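Local coordinates for protein lipopolysaccharide core heptose(I) kinase RfaP (Pseudomonas aeruginosa, PDB 6DFL) that phosphorylates the first heptose of the lipopolysaccharide inner core using ATP and magnesium, and also acts as a protein-tyrosine kinase that autophosphorylates, at residues E6-R11 against R46-K51; K28-L33 against T38-V43; G158-D163 against K200-K205. All blocks are in the same frame, centred on the assembly; numbering follows the deposited sequence.

Interaction 1 (E6-R11 against R46-K51)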
loop_
_atom_site.group_PDB
_atom_site.type_symbol
_atom_site.label_atom_id
_atom_site.label_comp_id
_atom_site.label_asym_id
_atom_site.label_seq_id
_atom_site.Cartn_x
_atom_site.Cartn_y
_atom_site.Cartn_z
ATOM N N GLU A 6 6.233 -27.566 5.922
ATOM C CA GLU A 6 6.703 -26.985 7.170
ATOM C C GLU A 6 5.701 -27.334 8.262
ATOM O O GLU A 6 4.663 -27.954 8.008
ATOM C CB GLU A 6 6.874 -25.467 7.046
ATOM C CG GLU A 6 8.216 -24.965 7.512
ATOM C CD GLU A 6 9.311 -25.239 6.498
ATOM O OE1 GLU A 6 9.273 -24.607 5.414
ATOM O OE2 GLU A 6 10.195 -26.087 6.777
ATOM N N GLU A 7 6.002 -26.924 9.480
ATOM C CA GLU A 7 5.098 -27.292 10.558
ATOM C C GLU A 7 3.820 -26.454 10.502
ATOM O O GLU A 7 3.857 -25.279 10.123
ATOM C CB GLU A 7 5.786 -27.120 11.912
ATOM C CG GLU A 7 6.875 -28.164 12.187
ATOM C CD GLU A 7 6.371 -29.597 12.099
ATOM O OE1 GLU A 7 5.280 -29.886 12.641
ATOM O OE2 GLU A 7 7.071 -30.434 11.489
ATOM N N PRO A 8 2.669 -27.030 10.910
ATOM C CA PRO A 8 2.538 -28.352 11.539
ATOM C C PRO A 8 2.348 -29.522 10.574
ATOM O O PRO A 8 2.355 -30.673 11.009
ATOM C CB PRO A 8 1.294 -28.185 12.415
ATOM C CG PRO A 8 0.447 -27.233 11.647
ATOM C CD PRO A 8 1.389 -26.298 10.915
ATOM N N PHE A 9 2.204 -29.236 9.283
ATOM C CA PHE A 9 1.854 -30.260 8.308
ATOM C C PHE A 9 3.015 -31.163 7.910
ATOM O O PHE A 9 2.785 -32.152 7.203
ATOM C CB PHE A 9 1.268 -29.590 7.071
ATOM C CG PHE A 9 0.148 -28.655 7.388
ATOM C CD1 PHE A 9 -1.164 -29.124 7.469
ATOM C CD2 PHE A 9 0.398 -27.316 7.645
ATOM C CE1 PHE A 9 -2.200 -28.272 7.772
ATOM C CE2 PHE A 9 -0.642 -26.458 7.953
ATOM C CZ PHE A 9 -1.942 -26.939 8.018
ATOM N N LYS A 10 4.245 -30.855 8.333
ATOM C CA LYS A 10 5.374 -31.735 8.039
ATOM C C LYS A 10 5.210 -33.078 8.740
ATOM O O LYS A 10 5.293 -34.139 8.107
ATOM C CB LYS A 10 6.685 -31.064 8.457
ATOM C CG LYS A 10 7.929 -31.524 7.703
ATOM C CD LYS A 10 9.142 -30.660 8.100
ATOM C CE LYS A 10 10.231 -30.641 7.031
ATOM N NZ LYS A 10 10.909 -31.956 6.882
ATOM N N ARG A 11 4.972 -33.051 10.057
ATOM C CA ARG A 11 4.648 -34.282 10.770
ATOM C C ARG A 11 3.262 -34.785 10.381
ATOM O O ARG A 11 3.097 -35.962 10.036
ATOM C CB ARG A 11 4.754 -34.072 12.284
ATOM C CG ARG A 11 3.848 -32.992 12.861
ATOM C CD ARG A 11 3.706 -33.120 14.375
ATOM N NE ARG A 11 2.388 -32.681 14.832
ATOM C CZ ARG A 11 2.091 -31.430 15.169
ATOM N NH1 ARG A 11 3.029 -30.490 15.100
ATOM N NH2 ARG A 11 0.859 -31.120 15.572
ATOM N N ARG A 46 -4.843 -22.804 15.369
ATOM C CA ARG A 46 -4.105 -21.710 14.739
ATOM C C ARG A 46 -4.923 -21.049 13.632
ATOM O O ARG A 46 -5.202 -19.845 13.685
ATOM C CB ARG A 46 -2.759 -22.201 14.186
ATOM C CG ARG A 46 -1.755 -22.709 15.229
ATOM C CD ARG A 46 -1.282 -21.612 16.176
ATOM N NE ARG A 46 -1.277 -22.082 17.563
ATOM C CZ ARG A 46 -1.012 -21.315 18.615
ATOM N NH1 ARG A 46 -0.722 -20.032 18.447
ATOM N NH2 ARG A 46 -1.035 -21.831 19.837
ATOM N N GLY A 47 -5.319 -21.815 12.621
ATOM C CA GLY A 47 -5.973 -21.185 11.490
ATOM C C GLY A 47 -5.050 -20.971 10.305
ATOM O O GLY A 47 -4.030 -20.284 10.398
ATOM N N TYR A 48 -5.404 -21.581 9.183
ATOM C CA TYR A 48 -4.614 -21.549 7.967
ATOM C C TYR A 48 -5.573 -21.538 6.791
ATOM O O TYR A 48 -6.668 -22.103 6.861
ATOM C CB TYR A 48 -3.695 -22.767 7.833
ATOM C CG TYR A 48 -2.792 -23.048 9.010
ATOM C CD1 TYR A 48 -3.292 -23.590 10.187
ATOM C CD2 TYR A 48 -1.423 -22.824 8.923
ATOM C CE1 TYR A 48 -2.467 -23.861 11.259
ATOM C CE2 TYR A 48 -0.588 -23.089 9.995
ATOM C CZ TYR A 48 -1.114 -23.609 11.163
ATOM O OH TYR A 48 -0.290 -23.883 12.240
ATOM N N PHE A 49 -5.156 -20.908 5.703
ATOM C CA PHE A 49 -5.943 -20.899 4.481
ATOM C C PHE A 49 -5.346 -21.901 3.510
ATOM O O PHE A 49 -4.123 -21.977 3.364
ATOM C CB PHE A 49 -6.005 -19.500 3.876
ATOM C CG PHE A 49 -6.750 -18.512 4.736
ATOM C CD1 PHE A 49 -8.145 -18.536 4.789
ATOM C CD2 PHE A 49 -6.063 -17.564 5.498
ATOM C CE1 PHE A 49 -8.844 -17.640 5.577
ATOM C CE2 PHE A 49 -6.757 -16.654 6.293
ATOM C CZ PHE A 49 -8.159 -16.698 6.327
ATOM N N VAL A 50 -6.207 -22.713 2.906
ATOM C CA VAL A 50 -5.807 -23.793 2.015
ATOM C C VAL A 50 -6.275 -23.425 0.621
ATOM O O VAL A 50 -7.475 -23.213 0.406
ATOM C CB VAL A 50 -6.403 -25.139 2.448
ATOM C CG1 VAL A 50 -6.107 -26.202 1.402
ATOM C CG2 VAL A 50 -5.872 -25.543 3.811
ATOM N N LYS A 51 -5.339 -23.337 -0.320
ATOM C CA LYS A 51 -5.661 -23.023 -1.704
ATOM C C LYS A 51 -5.211 -24.197 -2.559
ATOM O O LYS A 51 -4.024 -24.533 -2.575
ATOM C CB LYS A 51 -5.003 -21.707 -2.132
ATOM C CG LYS A 51 -5.641 -20.462 -1.498
ATOM C CD LYS A 51 -4.641 -19.351 -1.204
ATOM C CE LYS A 51 -4.236 -19.350 0.282
ATOM N NZ LYS A 51 -3.377 -18.176 0.728
#
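Pro-8 and Phe-9 reach Tyr-48 across backbones that stay well apart: the closest CA pair, Pro-8 CA and Arg-46 CA, is 9.9 Å distant, and the whole meeting is left to side chains. Segment 6-11 turns through a cis peptide bond before Pro-8 and runs into helix 9-12; from 48 onward the other segment is a strand of the five-stranded sheet of the kinase N-lobe. The rings of Phe-9 and Tyr-48 form a T-shaped pair, planes at 82° and centroids 5.2 Å apart. Phe-9 presents its edge, with CE2 poised off-centre over a face of Tyr-48 and 3.8 Å from Tyr-48 CD2. A chi1 of -53° sets Tyr-48 CG anti to its own carbonyl carbon, and the ring extends from the strand toward the turn. At its far end the phenol meets the proline: Pro-8 CD lies 3.2 Å from Tyr-48 OH, and Pro-8 CG follows at 3.5 Å from the same oxygen. Val-43 packs against both Pro-8 and Phe-9, while Val-96 of strand 95-101 touches both rings. Further along strand 48-53, Lys-51 forms a salt bridge with Glu-78 of helix 76-87, consistent with the strand-lysine to helix-glutamate pair of protein kinases. Tyr-48 is an autophosphorylation site, unmodified here. With its hydroxyl set against proline carbons in a buried, mainly apolar contact, adding a phosphate would probably require the N-terminal turn to shift.

Interaction 2 (K28-L33 against T38-V43); sequences KVYREL and TLRTEV
Tyr-30 turns the edge of its ring to the backbone of strand 37-41: Thr-38 C and Leu-39 N lie in the ring plane, and Tyr-30 CE2 comes within 3.5 Å of Arg-40 N. With chi1 at -48° Tyr-30 CG lies anti to its carbonyl carbon, and the ring runs alongside the partner strand. Its side chain points the same way as that of Arg-40, phenol and guanidinium planes 84° apart, with Tyr-30 OH 3.8 Å from Arg-40 CB. Arg-40 NH1 donates a 2.9 Å bond, in the guanidinium plane, to the anti lone pair of Glu-42 OE2; NH2 forms a salt bridge with Glu-116. Arg-31 also turns its guanidinium edge to Thr-38 OG1, but the closest approach is by its chain, Arg-31 CD lying 3.5 Å from Thr-38 OG1. These groups sit on an antiparallel pairing that is a single bridge, Val-29 opposite Leu-39 as a non-hydrogen-bonded pair. Its position, just ahead of the strand that carries Lys-51, is consistent with the nucleotide-covering hairpin of the protein kinase N-lobe, and the side chains of Arg-31 and Asp-163, the likely catalytic aspartate, are about 9 Å apart. Two backbone bonds flank the bridge: Tyr-30 N to Thr-38 O at 2.6 Å, and Arg-40 N to Lys-28 O at 3.0 Å. The Lys-28 carbonyl accepts a second contact, a CA-H...O one, from Leu-39 CA, 3.3 Å from Lys-28 O. Beyond Tyr-30 the pairing frays, and Thr-38 N makes only a weak bond to Arg-31 O.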
loop_
_atom_site.group_PDB
_atom_site.type_symbol
_atom_site.label_atom_id
_atom_site.label_comp_id
_atom_site.label_asym_id
_atom_site.label_seq_id
_atom_site.Cartn_x
_atom_site.Cartn_y
_atom_site.Cartn_z
ATOM N N LYS A 28 -14.378 -23.970 6.901
ATOM C CA LYS A 28 -15.208 -23.105 6.073
ATOM C C LYS A 28 -14.634 -23.030 4.665
ATOM O O LYS A 28 -13.562 -22.448 4.460
ATOM C CB LYS A 28 -15.322 -21.707 6.687
ATOM C CG LYS A 28 -16.236 -20.766 5.908
ATOM C CD LYS A 28 -16.817 -19.674 6.802
ATOM C CE LYS A 28 -15.725 -18.815 7.436
ATOM N NZ LYS A 28 -16.286 -17.780 8.359
ATOM N N VAL A 29 -15.335 -23.630 3.697
ATOM C CA VAL A 29 -14.879 -23.732 2.313
ATOM C C VAL A 29 -15.376 -22.526 1.521
ATOM O O VAL A 29 -16.487 -22.034 1.748
ATOM C CB VAL A 29 -15.369 -25.053 1.690
ATOM C CG1 VAL A 29 -14.868 -25.199 0.253
ATOM C CG2 VAL A 29 -14.934 -26.235 2.544
ATOM N N TYR A 30 -14.552 -22.039 0.584
ATOM C CA TYR A 30 -14.891 -20.860 -0.214
ATOM C C TYR A 30 -14.796 -21.125 -1.715
ATOM O O TYR A 30 -15.215 -22.186 -2.195
ATOM C CB TYR A 30 -13.978 -19.667 0.108
ATOM C CG TYR A 30 -13.760 -19.336 1.565
ATOM C CD1 TYR A 30 -14.551 -18.400 2.216
ATOM C CD2 TYR A 30 -12.721 -19.920 2.278
ATOM C CE1 TYR A 30 -14.331 -18.069 3.553
ATOM C CE2 TYR A 30 -12.493 -19.600 3.609
ATOM C CZ TYR A 30 -13.300 -18.673 4.244
ATOM O OH TYR A 30 -13.068 -18.351 5.570
ATOM N N ARG A 31 -14.174 -20.172 -2.429
ATOM C CA ARG A 31 -14.301 -20.018 -3.881
ATOM C C ARG A 31 -13.960 -21.293 -4.643
ATOM O O ARG A 31 -12.934 -21.929 -4.395
ATOM C CB ARG A 31 -13.386 -18.888 -4.362
ATOM C CG ARG A 31 -13.173 -17.761 -3.358
ATOM C CD ARG A 31 -11.692 -17.478 -3.131
ATOM N NE ARG A 31 -11.460 -16.077 -2.782
ATOM C CZ ARG A 31 -10.343 -15.603 -2.223
ATOM N NH1 ARG A 31 -10.239 -14.302 -1.952
ATOM N NH2 ARG A 31 -9.327 -16.416 -1.921
ATOM N N GLU A 32 -14.817 -21.646 -5.608
ATOM C CA GLU A 32 -14.628 -22.857 -6.405
ATOM C C GLU A 32 -14.450 -22.536 -7.889
ATOM O O GLU A 32 -15.138 -23.118 -8.737
ATOM C CB GLU A 32 -15.812 -23.818 -6.213
ATOM C CG GLU A 32 -15.841 -24.584 -4.878
ATOM C CD GLU A 32 -15.327 -26.002 -5.016
ATOM O OE1 GLU A 32 -15.065 -26.423 -6.163
ATOM O OE2 GLU A 32 -15.181 -26.692 -3.984
ATOM N N LEU A 33 -13.508 -21.637 -8.208
ATOM C CA LEU A 33 -13.287 -21.127 -9.568
ATOM C C LEU A 33 -12.588 -22.170 -10.441
ATOM O O LEU A 33 -11.369 -22.137 -10.654
ATOM C CB LEU A 33 -12.465 -19.842 -9.529
ATOM C CG LEU A 33 -13.098 -18.534 -9.056
ATOM C CD1 LEU A 33 -12.340 -18.007 -7.851
ATOM C CD2 LEU A 33 -13.104 -17.503 -10.188
ATOM N N THR A 38 -10.576 -22.728 -2.021
ATOM C CA THR A 38 -10.012 -22.086 -0.844
ATOM C C THR A 38 -10.820 -22.510 0.371
ATOM O O THR A 38 -12.047 -22.566 0.306
ATOM C CB THR A 38 -10.035 -20.563 -0.956
ATOM O OG1 THR A 38 -9.704 -20.174 -2.295
ATOM C CG2 THR A 38 -9.034 -19.951 0.020
ATOM N N LEU A 39 -10.142 -22.805 1.478
ATOM C CA LEU A 39 -10.855 -23.130 2.703
ATOM C C LEU A 39 -9.995 -22.734 3.885
ATOM O O LEU A 39 -8.773 -22.823 3.823
ATOM C CB LEU A 39 -11.214 -24.623 2.791
ATOM C CG LEU A 39 -10.069 -25.627 2.944
ATOM C CD1 LEU A 39 -10.054 -26.260 4.325
ATOM C CD2 LEU A 39 -10.145 -26.698 1.878
ATOM N N ARG A 40 -10.646 -22.295 4.960
ATOM C CA ARG A 40 -9.980 -22.058 6.236
ATOM C C ARG A 40 -10.001 -23.328 7.074
ATOM O O ARG A 40 -11.008 -24.044 7.114
ATOM C CB ARG A 40 -10.655 -20.926 7.008
ATOM C CG ARG A 40 -10.029 -20.653 8.358
ATOM C CD ARG A 40 -10.677 -19.438 8.993
ATOM N NE ARG A 40 -9.944 -18.950 10.153
ATOM C CZ ARG A 40 -10.013 -19.491 11.366
ATOM N NH1 ARG A 40 -10.780 -20.548 11.579
ATOM N NH2 ARG A 40 -9.310 -18.974 12.367
ATOM N N THR A 41 -8.885 -23.611 7.736
ATOM C CA THR A 41 -8.786 -24.795 8.572
ATOM C C THR A 41 -7.965 -24.446 9.802
ATOM O O THR A 41 -7.232 -23.458 9.819
ATOM C CB THR A 41 -8.172 -25.985 7.809
ATOM O OG1 THR A 41 -8.278 -27.184 8.590
ATOM C CG2 THR A 41 -6.712 -25.719 7.483
ATOM N N GLU A 42 -8.118 -25.247 10.851
ATOM C CA GLU A 42 -7.401 -25.017 12.095
ATOM C C GLU A 42 -6.606 -26.256 12.468
ATOM O O GLU A 42 -7.078 -27.382 12.304
ATOM C CB GLU A 42 -8.349 -24.646 13.233
ATOM C CG GLU A 42 -9.122 -23.359 12.993
ATOM C CD GLU A 42 -9.861 -22.888 14.231
ATOM O OE1 GLU A 42 -9.895 -23.653 15.221
ATOM O OE2 GLU A 42 -10.398 -21.754 14.220
ATOM N N VAL A 43 -5.388 -26.038 12.949
ATOM C CA VAL A 43 -4.553 -27.088 13.516
ATOM C C VAL A 43 -4.094 -26.570 14.867
ATOM O O VAL A 43 -3.345 -25.587 14.933
ATOM C CB VAL A 43 -3.353 -27.440 12.626
ATOM C CG1 VAL A 43 -2.569 -28.588 13.233
ATOM C CG2 VAL A 43 -3.808 -27.788 11.218
#

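Interaction 3 (G158-D163 against K200-K205); sequences GVNHRD and KRWRNK
Trp-202 projects from its helix toward Asn-160 and Arg-162, and its six-membered ring meets both. Trp-202 CH2 stands over the centre of one face of the Arg-162 guanidinium, 3.6 Å from Arg-162 CZ, with the two planes steeply inclined at 68°. Trp-202 CZ3 comes closer still, 3.4 Å from Arg-162 NE. Asn-160 meets the indole nearer its CB, the amide turned only 33° from the ring plane and Asn-160 ND2 3.4 Å from Trp-202 CE3. Chi1 of 64° lodges Asn-160 CG between its backbone N and carbonyl carbon, which brings the amide across Trp-202 CB as well, with Asn-160 CG 3.7 Å from that carbon. The indole thus lies between two polar side chains of one short run of chain, touching the amide by its CE3 corner and the guanidinium by the neighbouring CZ3 and CH2. In the next shell Asn-160 ND2 makes a weak bond to Gln-193, Arg-195 forms a cation-pi contact with Trp-202, and Asp-163, probably the catalytic aspartate, forms a salt bridge with Arg-191. Helix 200-212 also fixes the backbone of this His-Arg-Asp catalytic-loop motif of protein kinases, Asp-206 OD2 taking the N-H of His-161 and OD1 that of Arg-162, as the F-helix aspartate does in that fold. Helix 137-156 closes in a Schellman motif at Gly-158; strand 159-160 then pairs antiparallel with 193-194, and helix 200-212 packs on the loop that follows.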
loop_
_atom_site.group_PDB
_atom_site.type_symbol
_atom_site.label_atom_id
_atom_site.label_comp_id
_atom_site.label_asym_id
_atom_site.label_seq_id
_atom_site.Cartn_x
_atom_site.Cartn_y
_atom_site.Cartn_z
ATOM N N GLY A 158 11.129 -7.412 -7.553
ATOM C CA GLY A 158 10.735 -8.237 -8.682
ATOM C C GLY A 158 9.329 -8.818 -8.632
ATOM O O GLY A 158 8.991 -9.661 -9.482
ATOM N N VAL A 159 8.495 -8.373 -7.696
ATOM C CA VAL A 159 7.139 -8.884 -7.531
ATOM C C VAL A 159 6.158 -7.781 -7.882
ATOM O O VAL A 159 6.209 -6.697 -7.292
ATOM C CB VAL A 159 6.889 -9.368 -6.098
ATOM C CG1 VAL A 159 5.406 -9.640 -5.904
ATOM C CG2 VAL A 159 7.688 -10.601 -5.824
ATOM N N ASN A 160 5.262 -8.050 -8.827
ATOM C CA ASN A 160 4.091 -7.211 -9.020
ATOM C C ASN A 160 2.844 -7.960 -8.538
ATOM O O ASN A 160 2.687 -9.167 -8.761
ATOM C CB ASN A 160 3.937 -6.752 -10.479
ATOM C CG ASN A 160 3.708 -7.894 -11.435
ATOM O OD1 ASN A 160 4.634 -8.641 -11.723
ATOM N ND2 ASN A 160 2.466 -8.031 -11.953
ATOM N N HIS A 161 1.968 -7.234 -7.855
ATOM C CA HIS A 161 0.904 -7.882 -7.112
ATOM C C HIS A 161 -0.151 -8.460 -8.035
ATOM O O HIS A 161 -0.444 -9.650 -7.959
ATOM C CB HIS A 161 0.259 -6.906 -6.147
ATOM C CG HIS A 161 -0.529 -7.579 -5.088
ATOM N ND1 HIS A 161 -0.263 -7.419 -3.747
ATOM C CD2 HIS A 161 -1.552 -8.461 -5.173
ATOM C CE1 HIS A 161 -1.113 -8.152 -3.049
ATOM N NE2 HIS A 161 -1.899 -8.800 -3.889
ATOM N N ARG A 162 -0.720 -7.615 -8.895
ATOM C CA ARG A 162 -1.786 -7.897 -9.857
ATOM C C ARG A 162 -3.157 -7.724 -9.227
ATOM O O ARG A 162 -4.133 -7.481 -9.931
ATOM C CB ARG A 162 -1.665 -9.277 -10.475
ATOM C CG ARG A 162 -0.603 -9.342 -11.510
ATOM C CD ARG A 162 -0.886 -10.422 -12.484
ATOM N NE ARG A 162 -1.825 -9.966 -13.510
ATOM C CZ ARG A 162 -2.186 -10.699 -14.558
ATOM N NH1 ARG A 162 -1.686 -11.917 -14.704
ATOM N NH2 ARG A 162 -3.013 -10.199 -15.462
ATOM N N ASP A 163 -3.233 -7.789 -7.906
ATOM C CA ASP A 163 -4.404 -7.388 -7.145
ATOM C C ASP A 163 -4.013 -6.446 -6.018
ATOM O O ASP A 163 -4.293 -6.681 -4.837
ATOM C CB ASP A 163 -5.101 -8.636 -6.632
ATOM C CG ASP A 163 -5.657 -9.460 -7.760
ATOM O OD1 ASP A 163 -6.515 -8.930 -8.491
ATOM O OD2 ASP A 163 -5.209 -10.600 -7.943
ATOM N N LYS A 200 7.964 -2.248 -16.219
ATOM C CA LYS A 200 7.302 -1.003 -15.842
ATOM C C LYS A 200 5.793 -1.072 -16.085
ATOM O O LYS A 200 5.014 -0.499 -15.318
ATOM C CB LYS A 200 7.936 0.178 -16.586
ATOM C CG LYS A 200 7.586 1.541 -16.012
ATOM C CD LYS A 200 8.807 2.459 -15.984
ATOM C CE LYS A 200 8.472 3.791 -15.313
ATOM N NZ LYS A 200 9.696 4.593 -14.981
ATOM N N ARG A 201 5.355 -1.769 -17.139
ATOM C CA ARG A 201 3.918 -1.914 -17.368
ATOM C C ARG A 201 3.248 -2.603 -16.189
ATOM O O ARG A 201 2.124 -2.256 -15.799
ATOM C CB ARG A 201 3.648 -2.707 -18.652
ATOM C CG ARG A 201 2.193 -3.222 -18.770
ATOM C CD ARG A 201 1.961 -4.098 -20.005
ATOM N NE ARG A 201 1.909 -3.296 -21.223
ATOM C CZ ARG A 201 1.755 -3.791 -22.448
ATOM N NH1 ARG A 201 1.633 -5.098 -22.630
ATOM N NH2 ARG A 201 1.724 -2.977 -23.494
ATOM N N TRP A 202 3.924 -3.583 -15.605
ATOM C CA TRP A 202 3.324 -4.295 -14.493
ATOM C C TRP A 202 3.366 -3.455 -13.223
ATOM O O TRP A 202 2.374 -3.417 -12.479
ATOM C CB TRP A 202 4.011 -5.650 -14.313
ATOM C CG TRP A 202 3.626 -6.607 -15.383
ATOM C CD1 TRP A 202 4.424 -7.096 -16.375
ATOM C CD2 TRP A 202 2.323 -7.201 -15.581
ATOM N NE1 TRP A 202 3.701 -7.956 -17.182
ATOM C CE2 TRP A 202 2.414 -8.043 -16.709
ATOM C CE3 TRP A 202 1.101 -7.112 -14.903
ATOM C CZ2 TRP A 202 1.316 -8.795 -17.180
ATOM C CZ3 TRP A 202 0.005 -7.854 -15.375
ATOM C CH2 TRP A 202 0.123 -8.678 -16.502
ATOM N N ARG A 203 4.494 -2.773 -12.971
ATOM C CA ARG A 203 4.554 -1.765 -11.912
ATOM C C ARG A 203 3.350 -0.832 -11.981
ATOM O O ARG A 203 2.686 -0.563 -10.971
ATOM C CB ARG A 203 5.856 -0.947 -12.014
ATOM C CG ARG A 203 7.154 -1.662 -11.542
ATOM C CD ARG A 203 8.435 -0.793 -11.719
ATOM N NE ARG A 203 9.665 -1.563 -11.493
ATOM C CZ ARG A 203 10.504 -1.386 -10.468
ATOM N NH1 ARG A 203 11.601 -2.139 -10.353
ATOM N NH2 ARG A 203 10.274 -0.431 -9.568
ATOM N N ASN A 204 3.047 -0.334 -13.176
ATOM C CA ASN A 204 2.047 0.714 -13.285
ATOM C C ASN A 204 0.643 0.164 -13.062
ATOM O O ASN A 204 -0.188 0.829 -12.436
ATOM C CB ASN A 204 2.165 1.409 -14.636
ATOM C CG ASN A 204 3.510 2.108 -14.822
ATOM O OD1 ASN A 204 4.223 2.432 -13.855
ATOM N ND2 ASN A 204 3.864 2.335 -16.072
ATOM N N LYS A 205 0.370 -1.059 -13.543
ATOM C CA LYS A 205 -0.917 -1.695 -13.282
ATOM C C LYS A 205 -1.197 -1.757 -11.781
ATOM O O LYS A 205 -2.261 -1.328 -11.327
ATOM C CB LYS A 205 -0.967 -3.091 -13.916
ATOM C CG LYS A 205 -1.123 -3.106 -15.457
ATOM C CD LYS A 205 -1.821 -4.388 -15.947
ATOM C CE LYS A 205 -2.035 -4.422 -17.463
ATOM N NZ LYS A 205 -0.813 -4.844 -18.219
#

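Interactions 1 and 2 belong to one sheet and touch: strands 37-41 and 48-53 are neighbours, with Val-50 N and Leu-39 O 2.7 Å apart, a probable hydrogen bond. Along the chain interaction 2 is nested inside the loop that interaction 1 closes. Interaction 1 is buried and rests on ring and proline carbons; interaction 2, partly buried, depends on backbone bonds with charged side chains outside them. Interaction 3 lies on the opposite side of the chain's centre, about 27 Å from interaction 2 between centres, yet their nearest atoms are about 9 Å apart. Also partly buried, it joins catalytic loop to helix through an indole lying against polar and cationic groups.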